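Local coordinates for mandelate racemase/muconate lactonizing enzyme family protein (Roseovarius nubinhibens ISM, PDB 3U4F) that binds magnesium in a TIM-barrel active site of the enolase superfamily and probably acts as a hydro-lyase or racemase, at residues F227-E232 with D252-E257; V276-I281 with P303-C308; L313-T318 with K330-S335. All blocks are in the same frame, centred on the assembly; numbering follows the deposited sequence.

Contact 1: F227-E232 with D252-E257. With MG (magnesium ion), chain E; GAI (guanidine), chain F.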
loop_
_atom_site.group_PDB
_atom_site.type_symbol
_atom_site.label_atom_id
_atom_site.label_comp_id
_atom_site.label_asym_id
_atom_site.label_seq_id
_atom_site.Cartn_x
_atom_site.Cartn_y
_atom_site.Cartn_z
ATOM N N PHE A 227 -28.616 7.505 -17.594
ATOM C CA PHE A 227 -27.750 6.685 -16.732
ATOM C C PHE A 227 -27.940 7.048 -15.257
ATOM O O PHE A 227 -28.294 8.192 -14.908
ATOM C CB PHE A 227 -26.275 6.798 -17.134
ATOM C CG PHE A 227 -25.877 5.927 -18.293
ATOM C CD1 PHE A 227 -26.446 6.099 -19.577
ATOM C CD2 PHE A 227 -24.876 4.963 -18.123
ATOM C CE1 PHE A 227 -26.024 5.312 -20.667
ATOM C CE2 PHE A 227 -24.456 4.160 -19.192
ATOM C CZ PHE A 227 -25.024 4.338 -20.468
ATOM N N SER A 228 -27.707 6.081 -14.367
ATOM C CA SER A 228 -27.984 6.296 -12.951
ATOM C C SER A 228 -26.800 6.078 -11.999
ATOM O O SER A 228 -26.975 6.160 -10.768
ATOM C CB SER A 228 -29.178 5.434 -12.502
ATOM O OG SER A 228 -29.004 4.094 -12.978
ATOM N N HIS A 229 -25.601 5.863 -12.568
ATOM C CA HIS A 229 -24.434 5.451 -11.764
ATOM C C HIS A 229 -23.192 5.771 -12.610
ATOM O O HIS A 229 -23.047 5.255 -13.720
ATOM C CB HIS A 229 -24.592 3.934 -11.492
ATOM C CG HIS A 229 -23.413 3.263 -10.850
ATOM N ND1 HIS A 229 -23.500 2.634 -9.625
ATOM C CD2 HIS A 229 -22.144 3.070 -11.282
ATOM C CE1 HIS A 229 -22.333 2.087 -9.325
ATOM N NE2 HIS A 229 -21.493 2.338 -10.315
ATOM N N PHE A 230 -22.326 6.621 -12.083
ATOM C CA PHE A 230 -21.114 7.082 -12.784
ATOM C C PHE A 230 -19.942 6.801 -11.846
ATOM O O PHE A 230 -19.702 7.526 -10.861
ATOM C CB PHE A 230 -21.284 8.588 -13.054
ATOM C CG PHE A 230 -20.173 9.225 -13.851
ATOM C CD1 PHE A 230 -19.270 8.468 -14.581
ATOM C CD2 PHE A 230 -20.102 10.611 -13.914
ATOM C CE1 PHE A 230 -18.263 9.094 -15.350
ATOM C CE2 PHE A 230 -19.099 11.251 -14.687
ATOM C CZ PHE A 230 -18.200 10.500 -15.393
ATOM N N GLU A 231 -19.219 5.735 -12.153
ATOM C CA GLU A 231 -18.217 5.202 -11.258
ATOM C C GLU A 231 -16.805 5.673 -11.616
ATOM O O GLU A 231 -16.438 5.676 -12.771
ATOM C CB GLU A 231 -18.313 3.681 -11.285
ATOM C CG GLU A 231 -17.289 2.968 -10.420
ATOM C CD GLU A 231 -17.683 1.524 -10.184
ATOM O OE1 GLU A 231 -18.889 1.191 -10.404
ATOM O OE2 GLU A 231 -16.795 0.741 -9.751
ATOM N N GLU A 232 -16.061 6.056 -10.581
ATOM C CA GLU A 232 -14.637 6.386 -10.631
ATOM C C GLU A 232 -14.323 7.351 -11.773
ATOM O O GLU A 232 -13.521 7.051 -12.628
ATOM C CB GLU A 232 -13.783 5.092 -10.689
ATOM C CG GLU A 232 -12.314 5.272 -10.284
ATOM C CD GLU A 232 -11.591 3.934 -10.179
ATOM O OE1 GLU A 232 -12.145 3.059 -9.481
ATOM O OE2 GLU A 232 -10.476 3.784 -10.769
ATOM N N ASP A 252 -25.635 9.857 -9.544
ATOM C CA ASP A 252 -24.791 9.299 -8.484
ATOM C C ASP A 252 -23.394 9.065 -9.038
ATOM O O ASP A 252 -23.234 8.411 -10.088
ATOM C CB ASP A 252 -25.316 7.936 -7.986
ATOM C CG ASP A 252 -26.493 8.051 -7.021
ATOM O OD1 ASP A 252 -26.746 9.141 -6.459
ATOM O OD2 ASP A 252 -27.157 7.015 -6.814
ATOM N N VAL A 253 -22.413 9.587 -8.318
ATOM C CA VAL A 253 -20.983 9.330 -8.565
ATOM C C VAL A 253 -20.529 8.375 -7.446
ATOM O O VAL A 253 -20.869 8.554 -6.264
ATOM C CB VAL A 253 -20.158 10.642 -8.556
ATOM C CG1 VAL A 253 -18.619 10.384 -8.532
ATOM C CG2 VAL A 253 -20.537 11.542 -9.757
ATOM N N THR A 254 -19.778 7.352 -7.840
ATOM C CA THR A 254 -19.535 6.194 -6.975
ATOM C C THR A 254 -18.046 5.862 -7.032
ATOM O O THR A 254 -17.376 6.171 -8.020
ATOM C CB THR A 254 -20.412 4.991 -7.398
ATOM O OG1 THR A 254 -19.859 4.338 -8.541
ATOM C CG2 THR A 254 -21.862 5.458 -7.771
ATOM N N GLY A 255 -17.514 5.284 -5.960
ATOM C CA GLY A 255 -16.139 4.793 -6.032
ATOM C C GLY A 255 -15.669 4.181 -4.732
ATOM O O GLY A 255 -16.423 4.136 -3.746
ATOM N N GLY A 256 -14.415 3.712 -4.763
ATOM C CA GLY A 256 -13.704 3.250 -3.577
ATOM C C GLY A 256 -13.098 1.857 -3.722
ATOM O O GLY A 256 -12.501 1.366 -2.771
ATOM N N GLU A 257 -13.231 1.222 -4.887
ATOM C CA GLU A 257 -12.809 -0.166 -5.018
ATOM C C GLU A 257 -11.331 -0.395 -4.730
ATOM O O GLU A 257 -10.993 -1.462 -4.226
ATOM C CB GLU A 257 -13.195 -0.775 -6.357
ATOM C CG GLU A 257 -12.409 -0.234 -7.551
ATOM C CD GLU A 257 -13.078 -0.620 -8.823
ATOM O OE1 GLU A 257 -14.291 -0.297 -8.986
ATOM O OE2 GLU A 257 -12.387 -1.234 -9.662
HETATM MG MG MG E . -15.153 0.032 -10.815
HETATM C C GAI F . -15.392 -2.365 -11.719
HETATM N N1 GAI F . -15.594 -3.563 -12.204
HETATM N N2 GAI F . -14.256 -1.611 -11.938
HETATM N N3 GAI F . -16.303 -1.805 -10.905
HETATM O O HOH W 1 -27.301 4.956 -8.449
HETATM O O HOH W 2 -28.260 8.626 -9.955
HETATM O O HOH W 3 -12.805 4.268 -6.945
HETATM O O HOH W 4 -13.950 1.586 -11.107
#
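The magnesium site of the enolase-superfamily barrel is built here on two adjacent parallel strands, 229-231 and 253-255, the ends of one beta-alpha-beta unit. Backbone bonds set the register: Phe230 N donates to Asp252 O, Thr254 N to Phe230 O, and Glu232 N to Thr254 O at 2.9 Å, nearly straight at 177°. Glu231, at the end of its strand, and Glu257, two residues past the end of the other, bind the magnesium ion through Glu231 OE2 (2.1 Å) and Glu257 OE1 (2.0 Å), their carboxylate planes turned 75° apart; Asp205, a water and two guanidine nitrogens complete the shell. His229 is a second-shell residue that positions Glu231: NE2 donates within the ring plane to the anti side of Glu231 OE1 at 2.8 Å. Thr254 CG2 sits over one face of the His229 ring, 3.8 Å from its centroid, while Thr254 OG1 bonds to Gln278. With an alanine here the imidazole is gone, and Glu231 OE1 would probably lose one of several donors, with Thr254 CG2 left facing a gap. Lys167 forms a salt bridge and Gln278 a hydrogen bond to Glu231 OE1, and Lys94 of the second subunit pairs with Glu257 OE2. Metal and cations together probably offset the repulsion between clustered carboxylates.

Contact 2: V276-I281 with P303-C308. With GAI (guanidine), chain F.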
loop_
_atom_site.group_PDB
_atom_site.type_symbol
_atom_site.label_atom_id
_atom_site.label_comp_id
_atom_site.label_asym_id
_atom_site.label_seq_id
_atom_site.Cartn_x
_atom_site.Cartn_y
_atom_site.Cartn_z
ATOM N N VAL A 276 -22.219 6.985 -3.514
ATOM C CA VAL A 276 -22.327 5.557 -3.182
ATOM C C VAL A 276 -20.884 5.060 -2.951
ATOM O O VAL A 276 -20.016 5.330 -3.771
ATOM C CB VAL A 276 -22.922 4.774 -4.347
ATOM C CG1 VAL A 276 -23.029 3.272 -4.010
ATOM C CG2 VAL A 276 -24.312 5.303 -4.753
ATOM N N VAL A 277 -20.644 4.337 -1.861
ATOM C CA VAL A 277 -19.305 3.796 -1.611
ATOM C C VAL A 277 -19.168 2.358 -2.132
ATOM O O VAL A 277 -20.121 1.563 -2.067
ATOM C CB VAL A 277 -18.879 3.922 -0.123
ATOM C CG1 VAL A 277 -18.954 5.384 0.327
ATOM C CG2 VAL A 277 -19.766 3.087 0.800
ATOM N N GLN A 278 -17.979 2.023 -2.626
ATOM C CA GLN A 278 -17.788 0.754 -3.322
ATOM C C GLN A 278 -16.523 0.009 -2.850
ATOM O O GLN A 278 -15.659 -0.277 -3.639
ATOM C CB GLN A 278 -17.721 0.974 -4.837
ATOM C CG GLN A 278 -18.993 1.606 -5.369
ATOM C CD GLN A 278 -18.976 1.641 -6.859
ATOM O OE1 GLN A 278 -18.324 2.499 -7.435
ATOM N NE2 GLN A 278 -19.693 0.707 -7.506
ATOM N N PRO A 279 -16.476 -0.380 -1.577
ATOM C CA PRO A 279 -15.347 -1.226 -1.126
ATOM C C PRO A 279 -15.314 -2.586 -1.870
ATOM O O PRO A 279 -16.346 -3.065 -2.356
ATOM C CB PRO A 279 -15.652 -1.448 0.360
ATOM C CG PRO A 279 -17.145 -1.291 0.470
ATOM C CD PRO A 279 -17.465 -0.163 -0.512
ATOM N N ASP A 280 -14.128 -3.166 -2.002
ATOM C CA ASP A 280 -14.004 -4.544 -2.485
ATOM C C ASP A 280 -13.641 -5.266 -1.209
ATOM O O ASP A 280 -12.676 -4.886 -0.543
ATOM C CB ASP A 280 -12.870 -4.658 -3.520
ATOM C CG ASP A 280 -12.622 -6.101 -3.979
ATOM O OD1 ASP A 280 -12.892 -6.429 -5.149
ATOM O OD2 ASP A 280 -12.134 -6.911 -3.152
ATOM N N ILE A 281 -14.419 -6.274 -0.846
ATOM C CA ILE A 281 -14.240 -6.943 0.440
ATOM C C ILE A 281 -12.831 -7.521 0.591
ATOM O O ILE A 281 -12.261 -7.475 1.688
ATOM C CB ILE A 281 -15.281 -8.044 0.612
ATOM C CG1 ILE A 281 -16.687 -7.437 0.773
ATOM C CG2 ILE A 281 -14.946 -8.948 1.810
ATOM C CD1 ILE A 281 -17.813 -8.614 0.740
ATOM N N PRO A 303 -25.281 4.788 0.595
ATOM C CA PRO A 303 -25.372 3.346 0.346
ATOM C C PRO A 303 -24.042 2.706 -0.032
ATOM O O PRO A 303 -23.102 3.405 -0.451
ATOM C CB PRO A 303 -26.332 3.229 -0.840
ATOM C CG PRO A 303 -26.335 4.570 -1.475
ATOM C CD PRO A 303 -25.891 5.592 -0.479
ATOM N N VAL A 304 -24.018 1.378 0.061
ATOM C CA VAL A 304 -22.814 0.571 -0.152
ATOM C C VAL A 304 -23.083 -0.420 -1.281
ATOM O O VAL A 304 -23.959 -1.286 -1.178
ATOM C CB VAL A 304 -22.402 -0.172 1.125
ATOM C CG1 VAL A 304 -21.161 -1.050 0.847
ATOM C CG2 VAL A 304 -22.164 0.810 2.292
ATOM N N THR A 305 -22.355 -0.259 -2.376
ATOM C CA THR A 305 -22.501 -1.122 -3.549
ATOM C C THR A 305 -21.103 -1.654 -3.875
ATOM O O THR A 305 -20.368 -1.047 -4.639
ATOM C CB THR A 305 -23.103 -0.328 -4.750
ATOM O OG1 THR A 305 -24.421 0.097 -4.392
ATOM C CG2 THR A 305 -23.229 -1.206 -5.980
ATOM N N PRO A 306 -20.727 -2.790 -3.271
ATOM C CA PRO A 306 -19.318 -3.223 -3.357
ATOM C C PRO A 306 -18.868 -3.602 -4.755
ATOM O O PRO A 306 -19.676 -3.913 -5.617
ATOM C CB PRO A 306 -19.280 -4.458 -2.435
ATOM C CG PRO A 306 -20.347 -4.187 -1.434
ATOM C CD PRO A 306 -21.469 -3.622 -2.324
ATOM N N HIS A 307 -17.549 -3.588 -4.955
ATOM C CA HIS A 307 -16.945 -3.995 -6.187
ATOM C C HIS A 307 -16.699 -5.487 -6.086
ATOM O O HIS A 307 -16.219 -6.008 -5.074
ATOM C CB HIS A 307 -15.606 -3.254 -6.325
ATOM C CG HIS A 307 -14.686 -3.820 -7.358
ATOM N ND1 HIS A 307 -13.701 -4.737 -7.050
ATOM C CD2 HIS A 307 -14.562 -3.559 -8.680
ATOM C CE1 HIS A 307 -13.013 -5.021 -8.147
ATOM N NE2 HIS A 307 -13.515 -4.320 -9.147
ATOM N N CYS A 308 -17.016 -6.189 -7.141
ATOM C CA CYS A 308 -16.598 -7.589 -7.195
ATOM C C CYS A 308 -16.569 -7.918 -8.627
ATOM O O CYS A 308 -17.628 -7.986 -9.252
ATOM C CB CYS A 308 -17.506 -8.550 -6.377
ATOM S SG CYS A 308 -19.225 -8.253 -6.290
HETATM C C GAI F . -15.392 -2.365 -11.719
HETATM N N1 GAI F . -15.594 -3.563 -12.204
HETATM N N2 GAI F . -14.256 -1.611 -11.938
HETATM N N3 GAI F . -16.303 -1.805 -10.905
HETATM O O HOH W 5 -16.626 -6.874 -2.509
#
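A single beta bridge, Val277 with Val304, continues the barrel wall from strand 276-277 to the loop that carries His307 into the guanidine pocket. Three backbone bonds follow one another along it: Val277 N to Pro303 O, Thr305 N to Val277 O at 2.9 Å, and His307 N to Pro279 O, this last donor standing 37° out of the carbonyl plane. On the side facing helices 262-270 and 287-299, Val277 CG2 meets Val304 CG2 at 3.6 Å, and Val304 CG1 lies against CG and CD of the Pro279 ring. Val276 CG1 comes up to Thr305 OG1, and its CG2 touches Pro303 CG. Gln278 runs its CG past Thr305 O at 3.1 Å; its amide looks back to Thr254 and Glu231, with only a weak bond from NE2 to Thr305 O.

Asp280 carries the polar end of the contact. Its carboxylate swings to the side opposite its own backbone N (chi1 175°), where OD1 uses its anti lone pair to accept from His307 ND1 at 2.7 Å, in the plane of the imidazole, while the carboxylate is turned 44° from the ring. OD2 caps Tyr283 N at the start of helix 281-284. The in-plane bond to OD1 probably limits turning of the His307 ring, whose CD2 lies 3.3 Å from guanidine N3. Such a His-Asp pair, the aspartate just past a barrel strand and the histidine in the neighbouring loop, is consistent with that of the mandelate racemase group.

Contact 3: L313-T318 with K330-S335. With GAI (guanidine), chain F.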
loop_
_atom_site.group_PDB
_atom_site.type_symbol
_atom_site.label_atom_id
_atom_site.label_comp_id
_atom_site.label_asym_id
_atom_site.label_seq_id
_atom_site.Cartn_x
_atom_site.Cartn_y
_atom_site.Cartn_z
ATOM N N LEU A 313 -14.648 -16.249 -5.145
ATOM C CA LEU A 313 -15.614 -16.076 -4.020
ATOM C C LEU A 313 -15.968 -14.619 -3.673
ATOM O O LEU A 313 -16.904 -14.371 -2.910
ATOM C CB LEU A 313 -15.159 -16.824 -2.754
ATOM C CG LEU A 313 -15.145 -18.357 -2.875
ATOM C CD1 LEU A 313 -14.614 -18.929 -1.600
ATOM C CD2 LEU A 313 -16.574 -18.834 -3.118
ATOM N N VAL A 314 -15.236 -13.659 -4.235
ATOM C CA VAL A 314 -15.509 -12.261 -3.940
ATOM C C VAL A 314 -16.967 -11.899 -4.223
ATOM O O VAL A 314 -17.580 -11.181 -3.445
ATOM C CB VAL A 314 -14.506 -11.300 -4.665
ATOM C CG1 VAL A 314 -14.750 -11.308 -6.187
ATOM C CG2 VAL A 314 -14.588 -9.896 -4.076
ATOM N N THR A 315 -17.531 -12.463 -5.281
ATOM C CA THR A 315 -18.943 -12.196 -5.600
ATOM C C THR A 315 -19.886 -12.751 -4.520
ATOM O O THR A 315 -20.794 -12.026 -4.027
ATOM C CB THR A 315 -19.266 -12.612 -7.030
ATOM O OG1 THR A 315 -18.431 -11.849 -7.907
ATOM C CG2 THR A 315 -20.712 -12.319 -7.382
ATOM N N LEU A 316 -19.658 -13.998 -4.126
ATOM C CA LEU A 316 -20.443 -14.622 -3.060
ATOM C C LEU A 316 -20.338 -13.887 -1.732
ATOM O O LEU A 316 -21.350 -13.672 -1.041
ATOM C CB LEU A 316 -20.043 -16.100 -2.875
ATOM C CG LEU A 316 -20.816 -16.886 -1.795
ATOM C CD1 LEU A 316 -22.365 -16.821 -2.054
ATOM C CD2 LEU A 316 -20.334 -18.330 -1.789
ATOM N N PHE A 317 -19.119 -13.480 -1.369
ATOM C CA PHE A 317 -18.921 -12.745 -0.125
ATOM C C PHE A 317 -19.745 -11.461 -0.137
ATOM O O PHE A 317 -20.335 -11.079 0.886
ATOM C CB PHE A 317 -17.450 -12.371 0.091
ATOM C CG PHE A 317 -16.491 -13.551 0.240
ATOM C CD1 PHE A 317 -16.919 -14.808 0.645
ATOM C CD2 PHE A 317 -15.133 -13.374 -0.027
ATOM C CE1 PHE A 317 -15.993 -15.909 0.772
ATOM C CE2 PHE A 317 -14.200 -14.445 0.120
ATOM C CZ PHE A 317 -14.625 -15.695 0.540
ATOM N N THR A 318 -19.773 -10.802 -1.292
ATOM C CA THR A 318 -20.529 -9.558 -1.453
ATOM C C THR A 318 -22.052 -9.818 -1.362
ATOM O O THR A 318 -22.791 -9.030 -0.748
ATOM C CB THR A 318 -20.201 -8.922 -2.803
ATOM O OG1 THR A 318 -18.771 -8.710 -2.899
ATOM C CG2 THR A 318 -20.924 -7.595 -2.945
ATOM N N LYS A 330 -27.968 -0.796 -4.582
ATOM C CA LYS A 330 -29.084 -1.269 -5.405
ATOM C C LYS A 330 -28.926 -2.684 -5.928
ATOM O O LYS A 330 -29.896 -3.319 -6.320
ATOM C CB LYS A 330 -29.320 -0.328 -6.591
ATOM C CG LYS A 330 -29.749 1.090 -6.199
ATOM C CD LYS A 330 -29.739 2.009 -7.430
ATOM C CE LYS A 330 -30.322 3.397 -7.099
ATOM N NZ LYS A 330 -30.161 4.266 -8.321
ATOM N N TYR A 331 -27.686 -3.157 -5.984
ATOM C CA TYR A 331 -27.376 -4.355 -6.748
ATOM C C TYR A 331 -25.946 -4.845 -6.540
ATOM O O TYR A 331 -25.059 -4.100 -6.124
ATOM C CB TYR A 331 -27.651 -4.216 -8.268
ATOM C CG TYR A 331 -27.552 -2.785 -8.802
ATOM C CD1 TYR A 331 -28.528 -2.275 -9.639
ATOM C CD2 TYR A 331 -26.469 -1.965 -8.457
ATOM C CE1 TYR A 331 -28.437 -0.938 -10.136
ATOM C CE2 TYR A 331 -26.378 -0.629 -8.916
ATOM C CZ TYR A 331 -27.382 -0.135 -9.742
ATOM O OH TYR A 331 -27.289 1.156 -10.187
ATOM N N LEU A 332 -25.808 -6.128 -6.832
ATOM C CA LEU A 332 -24.564 -6.883 -6.850
ATOM C C LEU A 332 -23.876 -6.712 -8.205
ATOM O O LEU A 332 -24.484 -7.007 -9.226
ATOM C CB LEU A 332 -24.943 -8.359 -6.678
ATOM C CG LEU A 332 -23.823 -9.387 -6.849
ATOM C CD1 LEU A 332 -22.947 -9.344 -5.598
ATOM C CD2 LEU A 332 -24.396 -10.799 -7.076
ATOM N N GLU A 333 -22.602 -6.297 -8.209
ATOM C CA GLU A 333 -21.796 -6.356 -9.431
ATOM C C GLU A 333 -21.573 -7.805 -9.863
ATOM O O GLU A 333 -21.032 -8.601 -9.108
ATOM C CB GLU A 333 -20.433 -5.699 -9.239
ATOM C CG GLU A 333 -19.683 -5.709 -10.576
ATOM C CD GLU A 333 -18.454 -4.866 -10.599
ATOM O OE1 GLU A 333 -17.955 -4.497 -9.521
ATOM O OE2 GLU A 333 -18.002 -4.575 -11.736
ATOM N N PHE A 334 -21.988 -8.134 -11.078
ATOM C CA PHE A 334 -21.925 -9.507 -11.542
ATOM C C PHE A 334 -21.231 -9.529 -12.882
ATOM O O PHE A 334 -21.814 -9.150 -13.901
ATOM C CB PHE A 334 -23.320 -10.121 -11.673
ATOM C CG PHE A 334 -23.280 -11.621 -11.890
ATOM C CD1 PHE A 334 -23.243 -12.495 -10.797
ATOM C CD2 PHE A 334 -23.255 -12.145 -13.184
ATOM C CE1 PHE A 334 -23.175 -13.880 -10.998
ATOM C CE2 PHE A 334 -23.169 -13.537 -13.398
ATOM C CZ PHE A 334 -23.144 -14.393 -12.319
ATOM N N SER A 335 -19.976 -9.979 -12.889
ATOM C CA SER A 335 -19.216 -10.038 -14.149
ATOM C C SER A 335 -19.849 -11.004 -15.165
ATOM O O SER A 335 -20.106 -12.184 -14.861
ATOM C CB SER A 335 -17.759 -10.481 -13.926
ATOM O OG SER A 335 -17.128 -10.580 -15.205
HETATM C C GAI F . -15.392 -2.365 -11.719
HETATM N N1 GAI F . -15.594 -3.563 -12.204
HETATM N N2 GAI F . -14.256 -1.611 -11.938
HETATM N N3 GAI F . -16.303 -1.805 -10.905
HETATM O O HOH W 6 -18.797 -10.488 -10.447
#
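Helix 313-318 runs nearly antiparallel to strand 332-335, the short axes 159° apart and 8.9 Å at closest approach, as a helix of a TIM barrel packs on its wall. No direct hydrogen bond crosses the interface, which is held by methyl contacts. Leu332 supplies most of them: a trans first torsion (chi1 172°) carries its fork to the helix, which it reaches with both branches. CD1 touches Thr318 CG2 at 3.8 Å and also lies against Thr315 O, whereas CD2 meets Thr315 CG2 at 4.0 Å. That same threonine methyl approaches Phe334 CD1 obliquely at 4.3 Å.

The hydroxyls of both threonines are turned to other partners. Thr318 OG1 donates to Val314 O at 2.8 Å, approaching the carbonyl from the face opposite Thr318 N, and Thr315 OG1 is bonded to Asn310 O. A water bridges the gap, donating to Thr315 OG1 and Glu333 O and accepting from Ser335 N. The end of Leu332 reaches the helix, whereas Glu333, the next residue of the strand, extends its chain into the barrel interior. Ser139 also bonds to its carboxylate, and guanidine N1 donates to Glu333 OE2 at 2.7 Å.

In the fold
From the N terminus the three contacts come in series, none nested in or crossing another. Contact 1 closes the loop through helix 239-248. Contact 2 then spans helices 281-284 and 287-299, and contact 3 turns helix 313-322 back onto strand 332-335, which pairs in parallel with strand 132-139. Strands 253-255 and 276-277 are neighbours, so Gly255 O accepts from Gln278 N and joins contacts 1 and 2, whose centres lie about 10 Å apart. Cys308 N reaching Glu333 OE1 links contacts 2 and 3. All three border the same guanidine, drawing separate parts of the barrel around one pocket.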